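Local coordinates for NADH dehydrogenase, putative (Plasmodium falciparum, PDB 5JWC), which probably passes electrons from NADH through bound FAD to ubiquinone, as a type II NADH dehydrogenase of the malaria parasite, at residues T66-L69 with P70-C73; T76-V79 with N80-T83; P348-L351 with H352-T355; Y409-E412 with I413-Y417. All coordinates share one frame; numbering follows the deposited sequence.

Contact 1 (T66-L69 with P70-C73); sequences TPLL and PCLC. With FAD (flavin-adenine dinucleotide), chain C.
Leu69 overlaps Leu72 one turn further on, its CD2 methyl 3.9 Å from CD2 of Leu72, with the two branched chains running obliquely to each other. CG of Leu69 stands anti to its own carbonyl carbon (chi1 -83°), which sends CD1 toward the dimethylbenzene end of the flavin, 4.1 Å from the methyl C7M of FAD. The backbone here is a 3-10 turn, 66-68, that runs into the short helix 69-74. Leu69 O accepts from Cys73 N at 3.3 Å, in the carbonyl plane, and from Leu72 N at 3.0 Å, well above it, so one oxygen serves both a helical and a tighter bond. Pro70 brings no N-H to this turn, and its CD lies against CB of Leu69. Pro67 packs on one face of the flavin by N5 and C4; Pro67 CA is 3.5 Å from FAD N5. Thr66 OG1 is hydrogen-bonded to the ribityl hydroxyl O2' of FAD at 2.6 Å, with either hydroxyl able to donate, and also to Trp38 NE1. Leu72 faces helix 158-174 and touches a bound quinolone inhibitor. The turn thus meets the flavin ring with apolar groups, and its polar grip on FAD rests on the threonine hydroxyl, which is held by two partners.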
loop_
_atom_site.group_PDB
_atom_site.type_symbol
_atom_site.label_atom_id
_atom_site.label_comp_id
_atom_site.label_asym_id
_atom_site.label_seq_id
_atom_site.Cartn_x
_atom_site.Cartn_y
_atom_site.Cartn_z
ATOM N N THR A 66 3.129 16.570 1.561
ATOM C CA THR A 66 3.112 16.469 3.028
ATOM C C THR A 66 1.858 16.988 3.761
ATOM O O THR A 66 1.477 16.413 4.779
ATOM C CB THR A 66 4.339 17.189 3.634
ATOM O OG1 THR A 66 4.437 18.508 3.094
ATOM C CG2 THR A 66 5.623 16.435 3.281
ATOM N N PRO A 67 1.220 18.079 3.277
ATOM C CA PRO A 67 0.064 18.524 4.074
ATOM C C PRO A 67 -1.064 17.493 4.250
ATOM O O PRO A 67 -1.879 17.654 5.161
ATOM C CB PRO A 67 -0.470 19.720 3.281
ATOM C CG PRO A 67 0.712 20.244 2.548
ATOM C CD PRO A 67 1.509 19.010 2.166
ATOM N N LEU A 68 -1.113 16.470 3.400
ATOM C CA LEU A 68 -2.208 15.499 3.449
ATOM C C LEU A 68 -1.845 14.218 4.187
ATOM O O LEU A 68 -2.669 13.292 4.295
ATOM C CB LEU A 68 -2.679 15.182 2.030
ATOM C CG LEU A 68 -3.322 16.403 1.365
ATOM C CD1 LEU A 68 -3.742 16.106 -0.048
ATOM C CD2 LEU A 68 -4.565 16.876 2.199
ATOM N N LEU A 69 -0.633 14.179 4.725
ATOM C CA LEU A 69 -0.144 13.009 5.466
ATOM C C LEU A 69 -1.053 12.589 6.662
ATOM O O LEU A 69 -1.259 11.394 6.891
ATOM C CB LEU A 69 1.271 13.294 5.957
ATOM C CG LEU A 69 2.373 13.024 4.910
ATOM C CD1 LEU A 69 3.738 13.326 5.474
ATOM C CD2 LEU A 69 2.345 11.584 4.388
ATOM N N PRO A 70 -1.610 13.560 7.420
ATOM C CA PRO A 70 -2.531 13.139 8.496
ATOM C C PRO A 70 -3.728 12.358 7.970
ATOM O O PRO A 70 -4.184 11.435 8.650
ATOM C CB PRO A 70 -2.977 14.470 9.109
ATOM C CG PRO A 70 -1.774 15.375 8.902
ATOM C CD PRO A 70 -1.306 15.005 7.510
ATOM N N CYS A 71 -4.211 12.709 6.779
ATOM C CA CYS A 71 -5.334 11.982 6.160
ATOM C C CYS A 71 -5.001 10.532 5.860
ATOM O O CYS A 71 -5.869 9.670 5.831
ATOM C CB CYS A 71 -5.759 12.669 4.875
ATOM S SG CYS A 71 -6.525 14.261 5.152
ATOM N N LEU A 72 -3.721 10.276 5.637
ATOM C CA LEU A 72 -3.235 8.941 5.353
ATOM C C LEU A 72 -3.222 8.072 6.607
ATOM O O LEU A 72 -3.493 6.868 6.525
ATOM C CB LEU A 72 -1.834 9.037 4.745
ATOM C CG LEU A 72 -1.331 8.091 3.677
ATOM C CD1 LEU A 72 -2.344 7.878 2.550
ATOM C CD2 LEU A 72 -0.001 8.661 3.144
ATOM N N CYS A 73 -2.905 8.674 7.759
ATOM C CA CYS A 73 -2.920 7.953 9.036
ATOM C C CYS A 73 -4.261 7.295 9.349
ATOM O O CYS A 73 -4.306 6.226 9.951
ATOM C CB CYS A 73 -2.547 8.881 10.217
ATOM S SG CYS A 73 -0.881 9.558 10.149
HETATM P PA FAD C . 11.185 18.072 1.805
HETATM O O1A FAD C . 11.077 17.252 3.059
HETATM O O2A FAD C . 9.878 18.373 1.163
HETATM O O5B FAD C . 12.169 17.354 0.752
HETATM C C5B FAD C . 13.487 16.990 1.092
HETATM C C4B FAD C . 13.943 15.999 0.035
HETATM O O4B FAD C . 15.336 15.792 0.159
HETATM C C3B FAD C . 13.265 14.637 0.213
HETATM O O3B FAD C . 12.944 14.126 -1.063
HETATM C C2B FAD C . 14.363 13.774 0.795
HETATM O O2B FAD C . 14.198 12.428 0.416
HETATM C C1B FAD C . 15.575 14.403 0.117
HETATM N N9A FAD C . 16.860 14.159 0.777
HETATM C C8A FAD C . 17.118 14.060 2.124
HETATM N N7A FAD C . 18.450 13.850 2.271
HETATM C C5A FAD C . 19.032 13.819 1.053
HETATM C C6A FAD C . 20.348 13.637 0.655
HETATM N N6A FAD C . 21.316 13.528 1.564
HETATM N N1A FAD C . 20.648 13.666 -0.688
HETATM C C2A FAD C . 19.648 13.870 -1.621
HETATM N N3A FAD C . 18.338 14.047 -1.216
HETATM C C4A FAD C . 18.041 14.012 0.102
HETATM N N1 FAD C . 3.884 23.171 5.048
HETATM C C2 FAD C . 2.916 24.062 4.673
HETATM O O2 FAD C . 3.243 25.114 4.137
HETATM N N3 FAD C . 1.575 23.782 4.877
HETATM C C4 FAD C . 1.174 22.606 5.452
HETATM O O4 FAD C . -0.034 22.381 5.609
HETATM C C4X FAD C . 2.147 21.685 5.825
HETATM N N5 FAD C . 1.795 20.488 6.407
HETATM C C5X FAD C . 2.787 19.585 6.770
HETATM C C6 FAD C . 2.437 18.372 7.334
HETATM C C7 FAD C . 3.407 17.449 7.710
HETATM C C7M FAD C . 2.974 16.142 8.333
HETATM C C8 FAD C . 4.749 17.738 7.503
HETATM C C8M FAD C . 5.814 16.759 7.903
HETATM C C9 FAD C . 5.107 18.961 6.931
HETATM C C9A FAD C . 4.130 19.880 6.558
HETATM N N10 FAD C . 4.475 21.091 5.982
HETATM C C10 FAD C . 3.497 21.978 5.615
HETATM C "C1'" FAD C . 5.911 21.477 5.785
HETATM C "C2'" FAD C . 6.530 21.059 4.477
HETATM O "O2'" FAD C . 6.395 19.673 4.334
HETATM C "C3'" FAD C . 8.013 21.374 4.559
HETATM O "O3'" FAD C . 8.222 22.725 4.904
HETATM C "C4'" FAD C . 8.596 21.065 3.191
HETATM O "O4'" FAD C . 8.634 19.664 3.091
HETATM C "C5'" FAD C . 9.986 21.647 2.991
HETATM O "O5'" FAD C . 10.375 21.356 1.665
HETATM P P FAD C . 11.873 20.842 1.369
HETATM O O1P FAD C . 12.059 20.704 -0.125
HETATM O O2P FAD C . 12.803 21.814 2.039
HETATM O O3P FAD C . 11.987 19.428 2.154
#

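Contact 2 (T76-V79 with N80-T83); sequences TLSV and NVCT. With 4W0 (5-fluoro-3-methyl-2-{4-[4-(trifluoromethoxy)benzyl]phenyl}quinolin-4(1H)-one), chain K; 4W0 (5-fluoro-3-methyl-2-{4-[4-(trifluoromethoxy)benzyl]phenyl}quinolin-4(1H)-one), chain L.
The loop after helix 69-74 and the short helix 79-82 that follows it form part of two pockets for the quinolone inhibitor RYL-552, and the contact is the turn that makes up this short helix. Ser78 O receives Val81 N at 3.1 Å, and Val79 O receives Cys82 N at 3.0 Å. The hydroxyl of Thr83 closes the turn by donating from OG1 to Val79 O at 2.9 Å. OG1 sits between the backbone N and carbonyl carbon of its own residue (chi1 50°), the rotation that folds it back over the turn, and it reaches the carbonyl from the face opposite to Cys82 N. Thr83 CG2 meanwhile rests near CG1 of Val79, the two chains slanting across one another. CD1 of Leu77 meets CG1 of Val81 at 4.3 Å, and both residues touch Leu68.

The branches of Val79 divide the work: CG1 lies beside Thr83, while CG2 turns to one inhibitor molecule, 3.6 Å from C12 of its central phenyl ring. The side chain of Asn80 lies by the ketone O2 and methyl C23 of the same molecule. A second inhibitor molecule lies along the loop, with its C6 3.1 Å from Leu77 O and its fluorine F1 3.7 Å from Ser78 CB. Ile520 of the second subunit also packs on Val79 and Thr83. Two donors from opposite faces commit Val79 O to the turn. The lining offered to the inhibitors is mixed: a valine methyl and the serine methylene, with the Leu77 carbonyl and the Asn80 amide as its polar parts.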
loop_
_atom_site.group_PDB
_atom_site.type_symbol
_atom_site.label_atom_id
_atom_site.label_comp_id
_atom_site.label_asym_id
_atom_site.label_seq_id
_atom_site.Cartn_x
_atom_site.Cartn_y
_atom_site.Cartn_z
ATOM N N THR A 76 -8.357 8.433 5.423
ATOM C CA THR A 76 -9.280 9.349 4.748
ATOM C C THR A 76 -8.896 9.568 3.270
ATOM O O THR A 76 -9.762 9.711 2.405
ATOM C CB THR A 76 -9.344 10.722 5.479
ATOM O OG1 THR A 76 -10.004 10.566 6.741
ATOM C CG2 THR A 76 -10.108 11.749 4.657
ATOM N N LEU A 77 -7.598 9.614 2.988
ATOM C CA LEU A 77 -7.114 9.714 1.614
ATOM C C LEU A 77 -6.079 8.615 1.389
ATOM O O LEU A 77 -5.524 8.100 2.348
ATOM C CB LEU A 77 -6.496 11.084 1.352
ATOM C CG LEU A 77 -7.422 12.285 1.497
ATOM C CD1 LEU A 77 -6.600 13.568 1.358
ATOM C CD2 LEU A 77 -8.512 12.232 0.449
ATOM N N SER A 78 -5.805 8.275 0.133
ATOM C CA SER A 78 -4.855 7.210 -0.180
ATOM C C SER A 78 -3.502 7.744 -0.672
ATOM O O SER A 78 -3.319 8.947 -0.906
ATOM C CB SER A 78 -5.439 6.274 -1.240
ATOM O OG SER A 78 -5.670 6.981 -2.450
ATOM N N VAL A 79 -2.550 6.831 -0.830
ATOM C CA VAL A 79 -1.219 7.204 -1.241
ATOM C C VAL A 79 -1.204 7.863 -2.622
ATOM O O VAL A 79 -0.367 8.722 -2.878
ATOM C CB VAL A 79 -0.283 5.981 -1.205
ATOM C CG1 VAL A 79 1.075 6.287 -1.843
ATOM C CG2 VAL A 79 -0.074 5.570 0.235
ATOM N N ASN A 80 -2.120 7.482 -3.510
ATOM C CA ASN A 80 -2.136 8.106 -4.845
ATOM C C ASN A 80 -2.451 9.607 -4.820
ATOM O O ASN A 80 -2.084 10.342 -5.753
ATOM C CB ASN A 80 -3.126 7.378 -5.768
ATOM C CG ASN A 80 -2.654 5.965 -6.122
ATOM O OD1 ASN A 80 -3.312 4.977 -5.805
ATOM N ND2 ASN A 80 -1.484 5.873 -6.750
ATOM N N VAL A 81 -3.146 10.063 -3.777
ATOM C CA VAL A 81 -3.425 11.492 -3.619
ATOM C C VAL A 81 -2.186 12.219 -3.139
ATOM O O VAL A 81 -1.970 13.375 -3.494
ATOM C CB VAL A 81 -4.577 11.779 -2.601
ATOM C CG1 VAL A 81 -4.884 13.287 -2.530
ATOM C CG2 VAL A 81 -5.822 11.029 -2.980
ATOM N N CYS A 82 -1.353 11.524 -2.369
ATOM C CA CYS A 82 -0.275 12.167 -1.619
ATOM C C CYS A 82 1.121 12.072 -2.240
ATOM O O CYS A 82 2.099 12.515 -1.624
ATOM C CB CYS A 82 -0.190 11.558 -0.217
ATOM S SG CYS A 82 -1.652 11.683 0.764
ATOM N N THR A 83 1.236 11.468 -3.419
ATOM C CA THR A 83 2.553 11.304 -4.045
ATOM C C THR A 83 2.543 11.670 -5.519
ATOM O O THR A 83 1.488 11.699 -6.169
ATOM C CB THR A 83 3.076 9.850 -3.942
ATOM O OG1 THR A 83 2.051 8.965 -4.384
ATOM C CG2 THR A 83 3.452 9.466 -2.511
HETATM C C1 4W0 K . -0.469 -2.414 -7.068
HETATM C C2 4W0 K . 0.273 -1.868 -6.011
HETATM C C3 4W0 K . 0.096 -0.512 -5.683
HETATM C C4 4W0 K . -0.807 0.323 -6.379
HETATM C C5 4W0 K . -1.539 -0.236 -7.428
HETATM C C6 4W0 K . -1.379 -1.583 -7.775
HETATM O O1 4W0 K . 8.897 3.722 1.682
HETATM C C7 4W0 K . -0.974 1.782 -6.014
HETATM C C8 4W0 K . -0.200 2.319 -4.907
HETATM C C9 4W0 K . 0.749 1.413 -4.216
HETATM C C10 4W0 K . 1.558 1.773 -3.022
HETATM C C11 4W0 K . 0.802 2.164 -1.919
HETATM C C12 4W0 K . 1.432 2.499 -0.745
HETATM C C13 4W0 K . 2.800 2.384 -0.696
HETATM C C14 4W0 K . 3.564 1.952 -1.774
HETATM C C15 4W0 K . 2.926 1.633 -2.955
HETATM O O2 4W0 K . -1.743 2.518 -6.616
HETATM N N 4W0 K . 0.877 0.037 -4.568
HETATM C C16 4W0 K . 3.386 2.727 0.632
HETATM C C17 4W0 K . 4.844 2.995 0.845
HETATM C C18 4W0 K . 5.492 4.036 0.199
HETATM C C19 4W0 K . 6.832 4.277 0.476
HETATM C C20 4W0 K . 7.519 3.492 1.396
HETATM C C21 4W0 K . 6.843 2.463 2.052
HETATM C C22 4W0 K . 5.506 2.217 1.783
HETATM C C23 4W0 K . -0.382 3.773 -4.522
HETATM F F1 4W0 K . -2.386 0.526 -8.100
HETATM C C24 4W0 K . 9.920 3.577 0.691
HETATM F F2 4W0 K . 9.441 2.769 -0.269
HETATM F F3 4W0 K . 11.029 3.016 1.216
HETATM F F4 4W0 K . 10.334 4.787 0.229
HETATM C C1 4W0 L . -4.251 4.847 3.820
HETATM C C2 4W0 L . -3.622 3.599 3.731
HETATM C C3 4W0 L . -4.185 2.619 2.886
HETATM C C4 4W0 L . -5.344 2.863 2.120
HETATM C C5 4W0 L . -5.956 4.114 2.219
HETATM C C6 4W0 L . -5.415 5.101 3.050
HETATM O O1 4W0 L . 0.441 -8.508 4.776
HETATM C C7 4W0 L . -5.919 1.803 1.215
HETATM C C8 4W0 L . -5.258 0.515 1.130
HETATM C C9 4W0 L . -4.048 0.297 1.958
HETATM C C10 4W0 L . -3.219 -0.939 1.922
HETATM C C11 4W0 L . -2.677 -1.201 0.668
HETATM C C12 4W0 L . -1.871 -2.295 0.478
HETATM C C13 4W0 L . -1.582 -3.082 1.562
HETATM C C14 4W0 L . -2.074 -2.814 2.834
HETATM C C15 4W0 L . -2.903 -1.715 3.015
HETATM O O2 4W0 L . -6.925 1.995 0.561
HETATM N N 4W0 L . -3.511 1.325 2.794
HETATM C C16 4W0 L . -0.661 -4.218 1.235
HETATM C C17 4W0 L . -0.424 -5.339 2.194
HETATM C C18 4W0 L . -1.458 -6.166 2.604
HETATM C C19 4W0 L . -1.173 -7.224 3.460
HETATM C C20 4W0 L . 0.132 -7.442 3.893
HETATM C C21 4W0 L . 1.156 -6.608 3.459
HETATM C C22 4W0 L . 0.879 -5.556 2.604
HETATM C C23 4W0 L . -5.842 -0.537 0.209
HETATM F F1 4W0 L . -7.049 4.362 1.510
HETATM C C24 4W0 L . -0.048 -8.483 6.113
HETATM F F2 4W0 L . -0.056 -7.217 6.552
HETATM F F3 4W0 L . 0.695 -9.266 6.931
HETATM F F4 4W0 L . -1.292 -8.991 6.132
#

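Contact 3 (P348-L351 with H352-T355); sequences PKLL and HEHT
The backbone leaves an extended course at Leu350 and coils through Leu351 to Glu353, with Glu353 N on Leu350 O at 3.2 Å and His354 N on Leu351 O at 2.8 Å. These successive tight turns end the loop between strand 344-346 and helix 355-361, for which His354 occupies the N-cap position, and Leu351 packs them on helix 403-416.

The imidazole of His354 folds back over the turn. Its CG is anti to the carbonyl carbon (chi1 -61°), which swings ND1 to within 3.0 Å of Leu350 O. The bond is nearly straight, with an N-H...O angle of 164°, and the oxygen lies close to the ring plane, at the edge of the imidazole. Glu353 N reaches that same oxygen from the other face of its plane, so two donors hold it. The near-straight, in-plane bond from ND1 limits rotation of the ring about chi2. The lysine chain of Lys349 runs at about a right angle to the His354 side chain, with CG of Lys349 3.5 Å from His354 CE1.

Leu350 lies alongside His352, both pointing the same way, and brings CD1 to 3.9 Å from CE1 of that imidazole. The ring's polar end is turned to Asp414, which accepts from ND1, and the ring also meets Phe411 edge-to-face. CD1 of Leu350 also touches Glu353 OE2, at 3.5 Å. Glu353 OE1 receives a hydrogen bond at 2.6 Å from a water that in turn accepts from Leu350 N.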
loop_
_atom_site.group_PDB
_atom_site.type_symbol
_atom_site.label_atom_id
_atom_site.label_comp_id
_atom_site.label_asym_id
_atom_site.label_seq_id
_atom_site.Cartn_x
_atom_site.Cartn_y
_atom_site.Cartn_z
ATOM N N PRO A 348 20.277 38.241 4.614
ATOM C CA PRO A 348 20.321 39.169 3.486
ATOM C C PRO A 348 21.459 40.167 3.603
ATOM O O PRO A 348 22.029 40.323 4.684
ATOM C CB PRO A 348 18.979 39.890 3.567
ATOM C CG PRO A 348 18.656 39.855 5.021
ATOM C CD PRO A 348 19.155 38.531 5.522
ATOM N N LYS A 349 21.774 40.807 2.481
ATOM C CA LYS A 349 22.701 41.922 2.444
ATOM C C LYS A 349 22.249 42.969 3.462
ATOM O O LYS A 349 21.077 43.331 3.498
ATOM C CB LYS A 349 22.755 42.519 1.038
ATOM C CG LYS A 349 23.721 43.692 0.902
ATOM C CD LYS A 349 23.536 44.387 -0.434
ATOM C CE LYS A 349 24.028 43.520 -1.578
ATOM N NZ LYS A 349 23.803 44.178 -2.892
ATOM N N LEU A 350 23.187 43.458 4.270
ATOM C CA LEU A 350 22.871 44.346 5.384
ATOM C C LEU A 350 22.670 45.791 4.940
ATOM O O LEU A 350 23.546 46.400 4.324
ATOM C CB LEU A 350 23.974 44.266 6.438
ATOM C CG LEU A 350 24.137 42.894 7.093
ATOM C CD1 LEU A 350 25.486 42.758 7.794
ATOM C CD2 LEU A 350 22.999 42.643 8.085
ATOM N N LEU A 351 21.501 46.326 5.273
ATOM C CA LEU A 351 21.160 47.720 5.022
ATOM C C LEU A 351 22.235 48.632 5.603
ATOM O O LEU A 351 22.698 49.571 4.948
ATOM C CB LEU A 351 19.816 48.054 5.662
ATOM C CG LEU A 351 18.565 47.540 4.958
ATOM C CD1 LEU A 351 17.351 47.750 5.828
ATOM C CD2 LEU A 351 18.387 48.236 3.632
ATOM N N HIS A 352 22.623 48.353 6.844
ATOM C CA HIS A 352 23.481 49.292 7.550
ATOM C C HIS A 352 24.915 49.307 7.002
ATOM O O HIS A 352 25.661 50.243 7.271
ATOM C CB HIS A 352 23.459 49.033 9.066
ATOM C CG HIS A 352 24.269 47.862 9.534
ATOM N ND1 HIS A 352 23.741 46.594 9.655
ATOM C CD2 HIS A 352 25.531 47.788 10.021
ATOM C CE1 HIS A 352 24.665 45.776 10.147
ATOM N NE2 HIS A 352 25.756 46.483 10.375
ATOM N N GLU A 353 25.283 48.304 6.206
ATOM C CA GLU A 353 26.575 48.328 5.526
ATOM C C GLU A 353 26.500 49.094 4.223
ATOM O O GLU A 353 27.498 49.192 3.514
ATOM C CB GLU A 353 27.086 46.913 5.254
ATOM C CG GLU A 353 27.471 46.158 6.500
ATOM C CD GLU A 353 27.995 44.766 6.196
ATOM O OE1 GLU A 353 27.794 44.280 5.054
ATOM O OE2 GLU A 353 28.614 44.164 7.101
ATOM N N HIS A 354 25.333 49.657 3.917
ATOM C CA HIS A 354 25.167 50.458 2.707
ATOM C C HIS A 354 24.437 51.770 3.002
ATOM O O HIS A 354 23.715 52.304 2.160
ATOM C CB HIS A 354 24.423 49.652 1.629
ATOM C CG HIS A 354 25.150 48.413 1.205
ATOM N ND1 HIS A 354 25.164 47.257 1.959
ATOM C CD2 HIS A 354 25.936 48.164 0.127
ATOM C CE1 HIS A 354 25.907 46.346 1.357
ATOM N NE2 HIS A 354 26.387 46.869 0.245
ATOM N N THR A 355 24.644 52.284 4.210
ATOM C CA THR A 355 23.941 53.471 4.685
ATOM C C THR A 355 24.057 54.663 3.724
ATOM O O THR A 355 23.045 55.212 3.280
ATOM C CB THR A 355 24.457 53.880 6.077
ATOM O OG1 THR A 355 24.510 52.723 6.932
ATOM C CG2 THR A 355 23.547 54.935 6.706
HETATM O O HOH W 1 25.992 42.889 3.872
#

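Contact 4 (Y409-E412 with I413-Y417)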
loop_
_atom_site.group_PDB
_atom_site.type_symbol
_atom_site.label_atom_id
_atom_site.label_comp_id
_atom_site.label_asym_id
_atom_site.label_seq_id
_atom_site.Cartn_x
_atom_site.Cartn_y
_atom_site.Cartn_z
ATOM N N TYR A 409 18.967 52.990 12.643
ATOM C CA TYR A 409 17.625 52.598 12.248
ATOM C C TYR A 409 17.681 51.450 11.240
ATOM O O TYR A 409 16.961 50.466 11.377
ATOM C CB TYR A 409 16.874 53.779 11.645
ATOM C CG TYR A 409 15.409 53.504 11.348
ATOM C CD1 TYR A 409 14.521 53.175 12.370
ATOM C CD2 TYR A 409 14.905 53.615 10.057
ATOM C CE1 TYR A 409 13.169 52.949 12.109
ATOM C CE2 TYR A 409 13.559 53.387 9.783
ATOM C CZ TYR A 409 12.694 53.052 10.811
ATOM O OH TYR A 409 11.351 52.820 10.537
ATOM N N LEU A 410 18.517 51.603 10.213
ATOM C CA LEU A 410 18.715 50.550 9.222
ATOM C C LEU A 410 19.182 49.269 9.900
ATOM O O LEU A 410 18.730 48.175 9.565
ATOM C CB LEU A 410 19.730 50.968 8.162
ATOM C CG LEU A 410 19.366 52.156 7.281
ATOM C CD1 LEU A 410 20.523 52.451 6.325
ATOM C CD2 LEU A 410 18.065 51.943 6.526
ATOM N N PHE A 411 20.095 49.418 10.853
ATOM C CA PHE A 411 20.577 48.292 11.623
ATOM C C PHE A 411 19.420 47.567 12.318
ATOM O O PHE A 411 19.424 46.335 12.417
ATOM C CB PHE A 411 21.614 48.758 12.649
ATOM C CG PHE A 411 22.222 47.645 13.455
ATOM C CD1 PHE A 411 23.391 47.036 13.049
ATOM C CD2 PHE A 411 21.635 47.228 14.641
ATOM C CE1 PHE A 411 23.955 46.019 13.790
ATOM C CE2 PHE A 411 22.194 46.214 15.385
ATOM C CZ PHE A 411 23.355 45.608 14.958
ATOM N N GLU A 412 18.434 48.319 12.804
ATOM C CA GLU A 412 17.295 47.686 13.467
ATOM C C GLU A 412 16.462 46.889 12.470
ATOM O O GLU A 412 15.935 45.825 12.806
ATOM C CB GLU A 412 16.414 48.718 14.187
ATOM C CG GLU A 412 17.060 49.322 15.446
ATOM C CD GLU A 412 17.542 48.260 16.438
ATOM O OE1 GLU A 412 16.767 47.319 16.731
ATOM O OE2 GLU A 412 18.691 48.360 16.934
ATOM N N ILE A 413 16.333 47.402 11.254
ATOM C CA ILE A 413 15.624 46.655 10.215
ATOM C C ILE A 413 16.370 45.354 9.861
ATOM O O ILE A 413 15.736 44.298 9.726
ATOM C CB ILE A 413 15.399 47.510 8.965
ATOM C CG1 ILE A 413 14.702 48.824 9.363
ATOM C CG2 ILE A 413 14.555 46.746 7.919
ATOM C CD1 ILE A 413 14.467 49.788 8.208
ATOM N N ASP A 414 17.699 45.427 9.736
ATOM C CA ASP A 414 18.514 44.236 9.486
ATOM C C ASP A 414 18.273 43.192 10.551
ATOM O O ASP A 414 18.040 42.019 10.260
ATOM C CB ASP A 414 20.007 44.568 9.465
ATOM C CG ASP A 414 20.411 45.364 8.242
ATOM O OD1 ASP A 414 19.769 45.218 7.191
ATOM O OD2 ASP A 414 21.388 46.136 8.333
ATOM N N LYS A 415 18.342 43.639 11.796
ATOM C CA LYS A 415 18.218 42.771 12.951
ATOM C C LYS A 415 16.829 42.120 13.035
ATOM O O LYS A 415 16.695 40.976 13.465
ATOM C CB LYS A 415 18.536 43.600 14.199
ATOM C CG LYS A 415 18.641 42.863 15.494
ATOM C CD LYS A 415 19.184 43.833 16.550
ATOM C CE LYS A 415 18.993 43.314 17.962
ATOM N NZ LYS A 415 17.547 43.268 18.313
ATOM N N ASN A 416 15.807 42.850 12.595
ATOM C CA ASN A 416 14.422 42.388 12.642
ATOM C C ASN A 416 14.042 41.334 11.578
ATOM O O ASN A 416 13.041 40.623 11.725
ATOM C CB ASN A 416 13.503 43.598 12.497
ATOM C CG ASN A 416 12.049 43.229 12.508
ATOM O OD1 ASN A 416 11.355 43.332 11.487
ATOM N ND2 ASN A 416 11.570 42.781 13.654
ATOM N N TYR A 417 14.840 41.231 10.517
ATOM C CA TYR A 417 14.502 40.344 9.395
ATOM C C TYR A 417 14.296 38.899 9.843
ATOM O O TYR A 417 15.125 38.330 10.539
ATOM C CB TYR A 417 15.589 40.369 8.321
ATOM C CG TYR A 417 15.322 39.367 7.207
ATOM C CD1 TYR A 417 14.369 39.632 6.227
ATOM C CD2 TYR A 417 15.998 38.152 7.157
ATOM C CE1 TYR A 417 14.107 38.712 5.204
ATOM C CE2 TYR A 417 15.742 37.222 6.135
ATOM C CZ TYR A 417 14.799 37.522 5.166
ATOM O OH TYR A 417 14.516 36.626 4.158
#
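Four backbone hydrogen bonds step from Tyr409-Glu412 to Ile413-Asn416, each linking residues four apart. The bond of Asp414 N to Leu410 O is 2.9 Å long and the straightest, with an N-H...O angle of 165° and the donor nearly in line with the carbonyl. That of Asn416 N to Glu412 O, at 3.0 Å, is more bent (139°), and the bonds that follow it toward Tyr417 are weak, as the coil runs out.

Apolar contacts follow the same spacing on two sides of the helix. Tyr409 CE2 meets CD1 of Ile413 at 4.0 Å, the isoleucine branch coming obliquely to the ring. Ile413 CG1 is anti to the carbonyl carbon (chi1 -54°), which lays this branch back along the helix toward Tyr409. The hydroxyl of Tyr409 continues beyond the pair to Asn396 O and Trp391 NE1. These are the last two turns of helix 403-416 in the helical insertion domain of PfNDH2, with Tyr409, Leu410 and Ile413 packing on Leu372 of helix 369-374. On the outer side, CD of Lys415 lies 4.0 Å from CE2 of Phe411 and passes obliquely by the ring, so it is the aliphatic part of the lysine that touches the aromatic group.

Glu412 OE1 and Lys415 NZ are 4.4 Å apart, beyond a salt bridge, probably a weak, longer-range attraction. Asp414 carries its buried carboxylate back beside Leu410 O, facing the 348-355 turn, where OD1 receives both Leu351 N and Gln385 NE2 while OD2 is taken by His352.

How the contacts relate
Contacts 1 and 2 are buried neighbours in the oxidoreductase part, their centres 8 Å apart, and follow each other along the chain; Leu72 CD1 of the first packs on Leu77 O of the second at 3.2 Å. Both set apolar side chains over backbone-bonded turns and border bound ligands, FAD in contact 1 and the quinolone inhibitor in each. Contacts 3 and 4 form a second pair, about 42 and 38 Å from contact 1 between centres. Contact 3 lies at the surface and contact 4 is partly buried. Polar groups join this pair: a buried carboxylate of contact 4 satisfies donors of contact 3. Contact 4 is regular helix, whereas the other three involve short or irregular turns.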